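DNA repair and recombination protein RadB (Thermococcus kodakarensis, PDB 2CVH) probably takes part in DNA repair and homologous recombination, as a RecA-like protein that binds DNA and has only very weak ATPase activity. Local coordinates at residues Q24-Y29 with N153-D158; Y29-T34 with L180-L185; T40-G45 with R69-E74; E60-M65 with E75-F80. All coordinates share one frame; numbering follows the deposited sequence.

Contacts 1 and 2 adjoin, centres 8 Å apart, and share Y29 of the predicted ATP-binding loop; there Q154 OE1 of contact 1 lies 2.5 Å from K33 NZ of contact 2. Strands 22-26 and 178-184 are sheet neighbours. Contacts 3 and 4 form a second pair, centres 7 Å apart, where helices 33-44, 59-67 and 73-79 meet and R79 NH2 lies 3.1 Å from L42 O. Helix 33-44 joins the pairs: its start belongs to contact 2, its end to contact 3. Contacts 1 and 3, centres about 26 Å apart, lie on opposite sides of the chain's centre. The F80 side chain of contact 4 is about 8 Å from that of T34 in the same predicted loop.

Contact 1: residues Q24-Y29 with N153-D158; sequences QVYGPY and NQVHFD
Y26 and N153 form a parallel beta bridge where strands 22-26 and 149-153 end: N153 N donates to V25 O at 3.2 Å and G27 N returns a bond to N153 O, before a weak V155 N to G27 O bond carries the pairing into the loops beyond. G27 suits this turning point, because its almost fully extended backbone would press a CB against the ring of P28.

The side chains of Y26 and N153 lie on the same face of the sheet. The first torsion of Y26 (chi1 75°) places CG between its backbone N and carbonyl carbon. V155 comes to the edge of the ring, CG2 meeting CE2 at 3.4 Å. The other branch of V155, CG1, packs against P28 CD at 3.8 Å. A beta-branched valine thus serves two neighbours at once, while Y26 OH is held by E196.

Farther along, the amide of Q154 stacks on one face of the Y29 ring, the two planes only 12° apart. Its NE2 sits toward the rim, 3.3 Å from CE1 of Y29. A glutamine suits this place because its flat amide can stack on the ring while OE1 accepts a hydrogen bond from K33 NZ.

G27 O is a further acceptor for that lysine, and Y29 makes a cation-pi contact with it. Q154 lies where RecA relatives carry the glutamine thought to sense the ATP gamma-phosphate. Its amide, bonded through OE1 to K33 and laid on Y29, is consistent with a route by which nucleotide binding at the Walker A loop could affect the poorly ordered loop that follows strand 149-153.

Contact 2: residues Y29-T34 with L180-L185; sequences YASGKT and LRLDKL
L182 presses its CD1 methyl into the start of helix 33-44, 3.3 Å from K33 N and 3.6 Å from G32 C. CB of K33 closes on the same methyl at 3.8 Å, and CB of S31 lies against CB of L182 at 4.1 Å. This is the tight half of the contact: a branched, apolar leucine on the strand, its CG anti to the carbonyl carbon (chi1 -51°), fitted to the turn of the Walker A loop. G32, the N-cap residue, has a positive phi of 106° that would jam a CB against the preceding carbonyl oxygen, so glycine belongs there. S31 turns its hydroxyl back to P28 O, and K33 leads its amine away from the strand to Q154 and G27 O.

The other half is loose and reaches solvent. K184 is exposed and extended beyond CG, and its NZ ends 2.9 Å from Y29 O in a weak hydrogen bond. Its CE passes the exposed A30, 3.9 Å from A30 C. A long lysine suits this rim because its length spans from the strand to the loop. On the far side of the strand R181 forms a salt bridge with D183, gripping OD2 side-on with both NE and NH2, while its NH1 pairs with E196.

Strand 178-184 runs between 22-26 and 190-197. L182 packs between the helix start and these two flanking strands, touching V25 on 22-26 and A193 on 190-197, while R191 on the latter strand bonds A30 O.

Contact 3: residues T40-G45 with R69-E74; sequences TGLLSG and RGLNPE
G41 O, a turn before the end of helix 33-44 and just ahead of the leucines L42 and L43 that meet R69 and L71, is gripped by both the hydroxyl and the backbone N of S44. The hydroxyl bond is 2.8 Å long and falls in the carbonyl plane on a lone pair; R79 NH1 adds a weak bond. Facing this helix end is a Schellman motif that closes helix 59-67: G70 is its C-prime residue, with L71 N bonded to A66 O and G70 N to E67 O. The positive phi of G70 (53°) favours glycine, and the turn delivers R69 and L71 to the neighbouring helix.

L43 fills a different place from L42: its CD2 lies 4.0 Å from L71 CD1, crossing that side chain at about a right angle. Its CD1 meets the R69 guanidinium obliquely, 4.0 Å from NH2. The arginine's long, partly apolar chain suits this edge: it crosses L43 at about a right angle and bends at chi3 (82°), which places NE 4.1 Å from L43 CD2, while NH1 bonds R214 O. The next helix, 73-79, starts at once: N72 is its N-cap, and OD1 accepts a weak bond from E74 N.

L42 and L71 finish the contact tip to tip. Their CD1 methyls stand 3.4 Å apart, tighter than usual for two carbons, and L42 CD2 follows 3.7 Å from L71 CD1.

Contact 4: residues E60-M65 with E75-F80; sequences ERLVQM and EALSRF
L62 of helix 59-67 and F80, just past the end of helix 73-79, reach toward each other tip to tip. The short segments of the two helices run at 136° to one another, with axes 9.4 Å apart. From L62 CB, which points toward residues 75-80, the chain rises to CG, anti to the backbone N (chi1 -179°). CB and CG serve as the stalk that carries the two methyls across. CD1 turns to the far part of the F80 ring, 3.7 Å from CE1 and nearly as close to CZ. CD2 is the busier branch: it approaches the ring obliquely, 3.4 Å from CD1 of F80. The same methyl of L62 rests 3.6 Å from L77 CA and 3.9 Å from L77 CD1. A leucine suits this spot because its fork sets both methyls on the F80 ring, and CD2 reaches the L77 backbone as well. L62 CD2 also lies 4.0 Å from A76 O, and the small CB of A76 points toward helix 59-67, with A66 and L42 beside it.

Nearer the surface, V63 CG2 and L77 CD2 touch at 4.0 Å, the two side chains slanting past each other; both are apolar and only partly exposed. The side chains that meet here are all apolar.

F80 begins strand 80-83, the strand at this end of the sheet, and rests on V48 and Y50 of strand 47-52 while its ring meets that of F57. L62 continues inward to L38, and A76 to L42, both on helix 33-44, so the two short helices and the sheet edge close together over the helix that follows the Walker A loop.

Contact 1: residues Q24-Y29 with N153-D158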
# COMPACT_ATOMS: atom_id res chain seq x y z
N GLN A 24 -4.63 3.06 3.23
CA GLN A 24 -4.31 1.71 3.67
C GLN A 24 -4.89 0.78 2.60
O GLN A 24 -5.95 1.05 2.03
CB GLN A 24 -4.96 1.39 5.02
CG GLN A 24 -4.90 -0.10 5.36
CD GLN A 24 -5.56 -0.48 6.68
OE1 GLN A 24 -5.08 -1.36 7.39
NE2 GLN A 24 -6.64 0.18 7.01
N VAL A 25 -4.13 -0.24 2.24
CA VAL A 25 -4.61 -1.22 1.28
C VAL A 25 -4.34 -2.49 2.03
O VAL A 25 -3.21 -2.78 2.34
CB VAL A 25 -3.85 -1.23 -0.07
CG1 VAL A 25 -4.42 -2.33 -0.97
CG2 VAL A 25 -4.01 0.10 -0.77
N TYR A 26 -5.39 -3.20 2.42
CA TYR A 26 -5.18 -4.42 3.16
C TYR A 26 -5.95 -5.62 2.59
O TYR A 26 -6.95 -5.47 1.89
CB TYR A 26 -5.48 -4.18 4.65
CG TYR A 26 -6.96 -4.09 4.98
CD1 TYR A 26 -7.67 -2.91 4.83
CD2 TYR A 26 -7.65 -5.23 5.40
CE1 TYR A 26 -9.02 -2.85 5.08
CE2 TYR A 26 -9.00 -5.19 5.66
CZ TYR A 26 -9.68 -4.00 5.49
OH TYR A 26 -11.02 -3.99 5.72
N GLY A 27 -5.47 -6.82 2.92
CA GLY A 27 -6.08 -8.04 2.44
C GLY A 27 -5.10 -9.18 2.65
O GLY A 27 -4.00 -8.95 3.14
N PRO A 28 -5.48 -10.42 2.31
CA PRO A 28 -4.62 -11.60 2.47
C PRO A 28 -3.51 -11.67 1.41
O PRO A 28 -3.46 -10.83 0.50
CB PRO A 28 -5.60 -12.76 2.31
CG PRO A 28 -6.55 -12.24 1.29
CD PRO A 28 -6.77 -10.79 1.71
N TYR A 29 -2.61 -12.63 1.53
CA TYR A 29 -1.54 -12.74 0.54
C TYR A 29 -2.15 -13.09 -0.80
O TYR A 29 -3.21 -13.72 -0.86
CB TYR A 29 -0.50 -13.78 0.97
CG TYR A 29 0.22 -13.33 2.22
CD1 TYR A 29 -0.21 -13.75 3.48
CD2 TYR A 29 1.29 -12.45 2.15
CE1 TYR A 29 0.43 -13.31 4.64
CE2 TYR A 29 1.93 -12.00 3.30
CZ TYR A 29 1.50 -12.44 4.54
OH TYR A 29 2.13 -12.02 5.69
N ASN A 153 -1.19 -3.80 4.66
CA ASN A 153 -1.30 -4.62 5.86
C ASN A 153 -2.12 -5.85 5.51
O ASN A 153 -2.77 -5.90 4.47
CB ASN A 153 -2.06 -3.85 6.96
CG ASN A 153 -1.51 -2.46 7.20
OD1 ASN A 153 -0.54 -2.29 7.93
ND2 ASN A 153 -2.13 -1.46 6.59
N GLN A 154 -2.10 -6.85 6.39
CA GLN A 154 -2.90 -8.05 6.18
C GLN A 154 -4.31 -7.82 6.78
O GLN A 154 -4.48 -7.05 7.74
CB GLN A 154 -2.25 -9.26 6.84
CG GLN A 154 -0.88 -9.60 6.29
CD GLN A 154 -0.92 -9.94 4.82
OE1 GLN A 154 -0.14 -9.41 4.03
NE2 GLN A 154 -1.82 -10.85 4.44
N VAL A 155 -5.30 -8.50 6.23
CA VAL A 155 -6.70 -8.38 6.68
C VAL A 155 -7.02 -9.04 8.05
O VAL A 155 -6.16 -9.70 8.64
CB VAL A 155 -7.63 -9.00 5.58
CG1 VAL A 155 -7.43 -10.52 5.49
CG2 VAL A 155 -9.09 -8.63 5.82
N HIS A 156 -8.23 -8.78 8.56
CA HIS A 156 -8.77 -9.37 9.80
C HIS A 156 -8.04 -9.30 11.15
O HIS A 156 -7.43 -10.30 11.57
CB HIS A 156 -9.15 -10.84 9.57
CG HIS A 156 -10.22 -11.04 8.54
ND1 HIS A 156 -11.47 -10.47 8.64
CD2 HIS A 156 -10.23 -11.77 7.40
CE1 HIS A 156 -12.20 -10.84 7.60
NE2 HIS A 156 -11.47 -11.63 6.84
N PHE A 157 -8.19 -8.20 11.88
CA PHE A 157 -7.55 -8.06 13.20
C PHE A 157 -7.87 -6.77 13.96
O PHE A 157 -8.43 -6.81 15.05
CB PHE A 157 -6.02 -8.22 13.08
CG PHE A 157 -5.31 -8.28 14.40
CD1 PHE A 157 -4.79 -7.13 14.99
CD2 PHE A 157 -5.16 -9.50 15.07
CE1 PHE A 157 -4.12 -7.19 16.22
CE2 PHE A 157 -4.49 -9.57 16.30
CZ PHE A 157 -3.97 -8.41 16.87
N ASP A 158 -7.54 -5.63 13.35
CA ASP A 158 -7.73 -4.33 13.99
C ASP A 158 -9.05 -3.57 13.88
O ASP A 158 -9.08 -2.45 13.37
CB ASP A 158 -6.57 -3.41 13.62
CG ASP A 158 -5.27 -3.82 14.28
OD1 ASP A 158 -4.37 -4.31 13.56
OD2 ASP A 158 -5.16 -3.67 15.51

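Contact 2: residues Y29-T34 with L180-L185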
# COMPACT_ATOMS: atom_id res chain seq x y z
N TYR A 29 -2.61 -12.63 1.53
CA TYR A 29 -1.54 -12.74 0.54
C TYR A 29 -2.15 -13.09 -0.80
O TYR A 29 -3.21 -13.72 -0.86
CB TYR A 29 -0.50 -13.78 0.97
CG TYR A 29 0.22 -13.33 2.22
CD1 TYR A 29 -0.21 -13.75 3.48
CD2 TYR A 29 1.29 -12.45 2.15
CE1 TYR A 29 0.43 -13.31 4.64
CE2 TYR A 29 1.93 -12.00 3.30
CZ TYR A 29 1.50 -12.44 4.54
OH TYR A 29 2.13 -12.02 5.69
N ALA A 30 -1.54 -12.61 -1.87
CA ALA A 30 -2.05 -12.84 -3.22
C ALA A 30 -3.40 -12.14 -3.44
O ALA A 30 -4.06 -12.36 -4.46
CB ALA A 30 -2.17 -14.34 -3.51
N SER A 31 -3.78 -11.26 -2.50
CA SER A 31 -5.03 -10.50 -2.64
C SER A 31 -4.79 -9.47 -3.72
O SER A 31 -5.74 -8.93 -4.30
CB SER A 31 -5.41 -9.80 -1.32
OG SER A 31 -4.44 -8.82 -0.92
N GLY A 32 -3.51 -9.17 -3.96
CA GLY A 32 -3.15 -8.21 -4.99
C GLY A 32 -2.68 -6.86 -4.45
O GLY A 32 -2.48 -5.93 -5.23
N LYS A 33 -2.52 -6.74 -3.13
CA LYS A 33 -2.09 -5.46 -2.54
C LYS A 33 -0.68 -5.05 -2.96
O LYS A 33 -0.46 -3.91 -3.40
CB LYS A 33 -2.28 -5.46 -1.03
CG LYS A 33 -1.60 -6.54 -0.28
CD LYS A 33 -2.08 -6.54 1.16
CE LYS A 33 -1.14 -7.30 2.07
NZ LYS A 33 -1.15 -8.77 1.87
N THR A 34 0.26 -5.99 -2.90
CA THR A 34 1.63 -5.74 -3.33
C THR A 34 1.71 -5.47 -4.86
O THR A 34 2.38 -4.53 -5.32
CB THR A 34 2.52 -6.93 -2.96
OG1 THR A 34 2.38 -7.20 -1.56
CG2 THR A 34 4.00 -6.62 -3.29
N LEU A 180 -8.74 0.76 1.40
CA LEU A 180 -9.20 -0.17 0.39
C LEU A 180 -9.00 -1.59 0.90
O LEU A 180 -7.90 -1.95 1.38
CB LEU A 180 -8.39 -0.01 -0.89
CG LEU A 180 -8.84 0.85 -2.06
CD1 LEU A 180 -7.75 0.76 -3.13
CD2 LEU A 180 -10.15 0.34 -2.61
N ARG A 181 -10.05 -2.41 0.82
CA ARG A 181 -9.95 -3.80 1.25
C ARG A 181 -9.92 -4.62 -0.05
O ARG A 181 -10.70 -4.34 -0.98
CB ARG A 181 -11.17 -4.22 2.08
CG ARG A 181 -11.04 -5.60 2.70
CD ARG A 181 -12.33 -6.07 3.39
NE ARG A 181 -13.35 -6.53 2.44
CZ ARG A 181 -14.62 -6.14 2.44
NH1 ARG A 181 -15.06 -5.27 3.34
NH2 ARG A 181 -15.47 -6.64 1.54
N LEU A 182 -9.00 -5.57 -0.15
CA LEU A 182 -8.96 -6.38 -1.35
C LEU A 182 -9.37 -7.79 -0.99
O LEU A 182 -8.88 -8.36 -0.01
CB LEU A 182 -7.55 -6.37 -1.96
CG LEU A 182 -6.82 -5.06 -2.21
CD1 LEU A 182 -5.58 -5.40 -3.00
CD2 LEU A 182 -7.65 -4.06 -2.98
N ASP A 183 -10.34 -8.33 -1.72
CA ASP A 183 -10.78 -9.69 -1.44
C ASP A 183 -10.60 -10.55 -2.66
O ASP A 183 -10.66 -10.05 -3.80
CB ASP A 183 -12.27 -9.71 -1.08
CG ASP A 183 -12.58 -8.95 0.19
OD1 ASP A 183 -11.86 -9.12 1.20
OD2 ASP A 183 -13.54 -8.18 0.15
N LYS A 184 -10.46 -11.86 -2.43
CA LYS A 184 -10.30 -12.83 -3.53
C LYS A 184 -11.63 -13.42 -3.98
O LYS A 184 -12.42 -13.83 -3.13
CB LYS A 184 -9.45 -14.00 -3.06
CG LYS A 184 -8.08 -13.66 -2.65
CD LYS A 184 -7.37 -14.90 -2.20
CE LYS A 184 -5.94 -14.60 -1.87
NZ LYS A 184 -5.25 -15.77 -1.25
N LEU A 185 -11.90 -13.43 -5.28
CA LEU A 185 -13.10 -14.08 -5.79
C LEU A 185 -12.65 -15.53 -6.07
O LEU A 185 -11.47 -15.76 -6.33
CB LEU A 185 -13.65 -13.36 -7.02
CG LEU A 185 -14.31 -12.01 -6.66
CD1 LEU A 185 -14.99 -11.37 -7.85
CD2 LEU A 185 -15.34 -12.19 -5.60

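Contact 3: residues T40-G45 with R69-E74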
# COMPACT_ATOMS: atom_id res chain seq x y z
N THR A 40 1.30 0.76 -9.32
CA THR A 40 1.13 2.20 -9.15
C THR A 40 2.53 2.85 -9.23
O THR A 40 2.73 3.79 -9.98
CB THR A 40 0.45 2.52 -7.80
OG1 THR A 40 -0.80 1.82 -7.75
CG2 THR A 40 0.19 4.02 -7.66
N GLY A 41 3.49 2.28 -8.50
CA GLY A 41 4.85 2.79 -8.52
C GLY A 41 5.44 2.75 -9.93
O GLY A 41 5.93 3.74 -10.45
N LEU A 42 5.32 1.60 -10.57
CA LEU A 42 5.83 1.42 -11.92
C LEU A 42 5.32 2.47 -12.92
O LEU A 42 6.10 3.10 -13.63
CB LEU A 42 5.50 -0.01 -12.38
CG LEU A 42 5.96 -0.64 -13.70
CD1 LEU A 42 4.86 -0.60 -14.71
CD2 LEU A 42 7.26 -0.00 -14.23
N LEU A 43 4.02 2.72 -12.93
CA LEU A 43 3.43 3.68 -13.86
C LEU A 43 3.60 5.16 -13.48
O LEU A 43 3.35 6.04 -14.32
CB LEU A 43 1.95 3.34 -14.08
CG LEU A 43 1.69 1.88 -14.48
CD1 LEU A 43 0.21 1.65 -14.60
CD2 LEU A 43 2.36 1.56 -15.82
N SER A 44 3.98 5.46 -12.23
CA SER A 44 4.19 6.85 -11.82
C SER A 44 5.37 7.47 -12.60
O SER A 44 5.33 8.65 -12.95
CB SER A 44 4.42 6.97 -10.31
OG SER A 44 5.67 6.45 -9.89
N GLY A 45 6.39 6.67 -12.88
CA GLY A 45 7.53 7.16 -13.64
C GLY A 45 8.63 7.84 -12.85
O GLY A 45 9.64 8.25 -13.43
N ARG A 69 4.37 -4.48 -20.47
CA ARG A 69 3.70 -3.23 -20.78
C ARG A 69 4.67 -2.37 -21.61
O ARG A 69 4.49 -1.16 -21.77
CB ARG A 69 3.27 -2.57 -19.45
CG ARG A 69 2.43 -3.56 -18.57
CD ARG A 69 2.26 -3.16 -17.10
NE ARG A 69 1.19 -2.19 -16.93
CZ ARG A 69 -0.05 -2.50 -16.57
NH1 ARG A 69 -0.38 -3.75 -16.31
NH2 ARG A 69 -0.99 -1.56 -16.62
N GLY A 70 5.68 -3.05 -22.17
CA GLY A 70 6.73 -2.42 -22.98
C GLY A 70 7.45 -1.26 -22.33
O GLY A 70 7.78 -0.30 -23.02
N LEU A 71 7.82 -1.40 -21.05
CA LEU A 71 8.47 -0.33 -20.27
C LEU A 71 9.97 -0.21 -19.94
O LEU A 71 10.36 0.77 -19.30
CB LEU A 71 7.72 -0.15 -18.95
CG LEU A 71 6.47 0.72 -18.99
CD1 LEU A 71 5.90 0.78 -17.60
CD2 LEU A 71 6.83 2.12 -19.47
N ASN A 72 10.81 -1.15 -20.36
CA ASN A 72 12.25 -1.09 -20.03
C ASN A 72 12.33 -1.36 -18.54
O ASN A 72 12.22 -0.45 -17.70
CB ASN A 72 12.90 0.27 -20.35
CG ASN A 72 14.38 0.31 -20.00
OD1 ASN A 72 14.91 -0.55 -19.29
ND2 ASN A 72 15.06 1.33 -20.48
N PRO A 73 12.53 -2.62 -18.19
CA PRO A 73 12.63 -3.17 -16.84
C PRO A 73 13.78 -2.71 -15.98
O PRO A 73 13.68 -2.76 -14.76
CB PRO A 73 12.68 -4.67 -17.09
CG PRO A 73 13.41 -4.76 -18.38
CD PRO A 73 12.79 -3.67 -19.20
N GLU A 74 14.88 -2.29 -16.61
CA GLU A 74 16.06 -1.86 -15.87
C GLU A 74 15.81 -0.49 -15.23
O GLU A 74 16.12 -0.28 -14.07
CB GLU A 74 17.29 -1.82 -16.77
CG GLU A 74 17.71 -3.17 -17.34
CD GLU A 74 18.53 -4.01 -16.37
OE1 GLU A 74 18.52 -3.72 -15.15
OE2 GLU A 74 19.19 -4.97 -16.83

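Contact 4: residues E60-M65 with E75-F80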
# COMPACT_ATOMS: atom_id res chain seq x y z
N GLU A 60 11.76 -9.52 -10.03
CA GLU A 60 11.33 -10.28 -11.22
C GLU A 60 9.90 -9.96 -11.63
O GLU A 60 9.60 -9.80 -12.83
CB GLU A 60 11.42 -11.78 -10.97
CG GLU A 60 12.82 -12.30 -10.95
CD GLU A 60 13.44 -12.34 -9.57
OE1 GLU A 60 12.95 -11.67 -8.63
OE2 GLU A 60 14.45 -13.06 -9.43
N ARG A 61 9.02 -9.89 -10.63
CA ARG A 61 7.61 -9.58 -10.84
C ARG A 61 7.47 -8.17 -11.43
O ARG A 61 6.71 -7.96 -12.39
CB ARG A 61 6.83 -9.73 -9.52
CG ARG A 61 5.32 -9.59 -9.63
CD ARG A 61 4.71 -10.63 -10.58
NE ARG A 61 3.25 -10.60 -10.50
CZ ARG A 61 2.45 -10.32 -11.52
NH1 ARG A 61 2.93 -10.06 -12.73
NH2 ARG A 61 1.14 -10.27 -11.32
N LEU A 62 8.24 -7.21 -10.90
CA LEU A 62 8.22 -5.85 -11.43
C LEU A 62 8.78 -5.82 -12.86
O LEU A 62 8.29 -5.10 -13.72
CB LEU A 62 9.01 -4.91 -10.53
CG LEU A 62 8.97 -3.48 -11.08
CD1 LEU A 62 7.61 -2.84 -10.75
CD2 LEU A 62 10.10 -2.67 -10.50
N VAL A 63 9.86 -6.58 -13.08
CA VAL A 63 10.48 -6.71 -14.41
C VAL A 63 9.43 -7.27 -15.38
O VAL A 63 9.23 -6.74 -16.48
CB VAL A 63 11.70 -7.69 -14.38
CG1 VAL A 63 12.21 -7.97 -15.77
CG2 VAL A 63 12.80 -7.11 -13.52
N GLN A 64 8.75 -8.33 -14.96
CA GLN A 64 7.70 -8.95 -15.78
C GLN A 64 6.67 -7.90 -16.09
O GLN A 64 6.37 -7.62 -17.26
CB GLN A 64 7.05 -10.10 -15.03
CG GLN A 64 5.97 -10.81 -15.84
CD GLN A 64 5.42 -12.05 -15.14
OE1 GLN A 64 5.25 -13.10 -15.76
NE2 GLN A 64 5.13 -11.92 -13.85
N MET A 65 6.17 -7.25 -15.04
CA MET A 65 5.16 -6.21 -15.21
C MET A 65 5.66 -5.09 -16.14
O MET A 65 4.94 -4.68 -17.05
CB MET A 65 4.76 -5.65 -13.85
CG MET A 65 4.10 -6.70 -12.95
SD MET A 65 3.80 -6.16 -11.26
CE MET A 65 3.10 -4.51 -11.65
N GLU A 75 15.25 0.43 -16.00
CA GLU A 75 14.96 1.75 -15.45
C GLU A 75 13.84 1.63 -14.41
O GLU A 75 13.95 2.16 -13.30
CB GLU A 75 14.56 2.69 -16.58
CG GLU A 75 15.62 2.73 -17.66
CD GLU A 75 15.29 3.68 -18.78
OE1 GLU A 75 14.11 3.69 -19.22
OE2 GLU A 75 16.21 4.40 -19.23
N ALA A 76 12.81 0.85 -14.73
CA ALA A 76 11.67 0.64 -13.85
C ALA A 76 12.17 0.11 -12.53
O ALA A 76 11.94 0.73 -11.48
CB ALA A 76 10.72 -0.36 -14.48
N LEU A 77 12.93 -0.98 -12.58
CA LEU A 77 13.46 -1.58 -11.37
C LEU A 77 14.36 -0.61 -10.62
O LEU A 77 14.40 -0.61 -9.39
CB LEU A 77 14.21 -2.88 -11.69
CG LEU A 77 14.74 -3.70 -10.51
CD1 LEU A 77 13.67 -3.85 -9.42
CD2 LEU A 77 15.19 -5.09 -11.00
N SER A 78 15.08 0.23 -11.36
CA SER A 78 15.98 1.20 -10.72
C SER A 78 15.22 2.27 -9.95
O SER A 78 15.76 2.84 -9.00
CB SER A 78 16.87 1.88 -11.75
OG SER A 78 17.73 0.93 -12.35
N ARG A 79 13.97 2.56 -10.35
CA ARG A 79 13.21 3.58 -9.66
C ARG A 79 12.75 3.16 -8.28
O ARG A 79 12.37 4.00 -7.47
CB ARG A 79 12.06 4.08 -10.51
CG ARG A 79 12.51 5.09 -11.55
CD ARG A 79 11.37 5.62 -12.38
NE ARG A 79 10.79 4.64 -13.30
CZ ARG A 79 9.66 3.95 -13.07
NH1 ARG A 79 8.96 4.11 -11.94
NH2 ARG A 79 9.20 3.13 -14.02
N PHE A 80 12.86 1.88 -7.97
CA PHE A 80 12.42 1.37 -6.69
C PHE A 80 13.52 1.41 -5.68
O PHE A 80 14.43 0.58 -5.70
CB PHE A 80 11.84 -0.05 -6.83
CG PHE A 80 10.38 -0.08 -7.29
CD1 PHE A 80 10.04 0.17 -8.62
CD2 PHE A 80 9.36 -0.33 -6.39
CE1 PHE A 80 8.70 0.19 -9.02
CE2 PHE A 80 8.03 -0.32 -6.79
CZ PHE A 80 7.70 -0.06 -8.11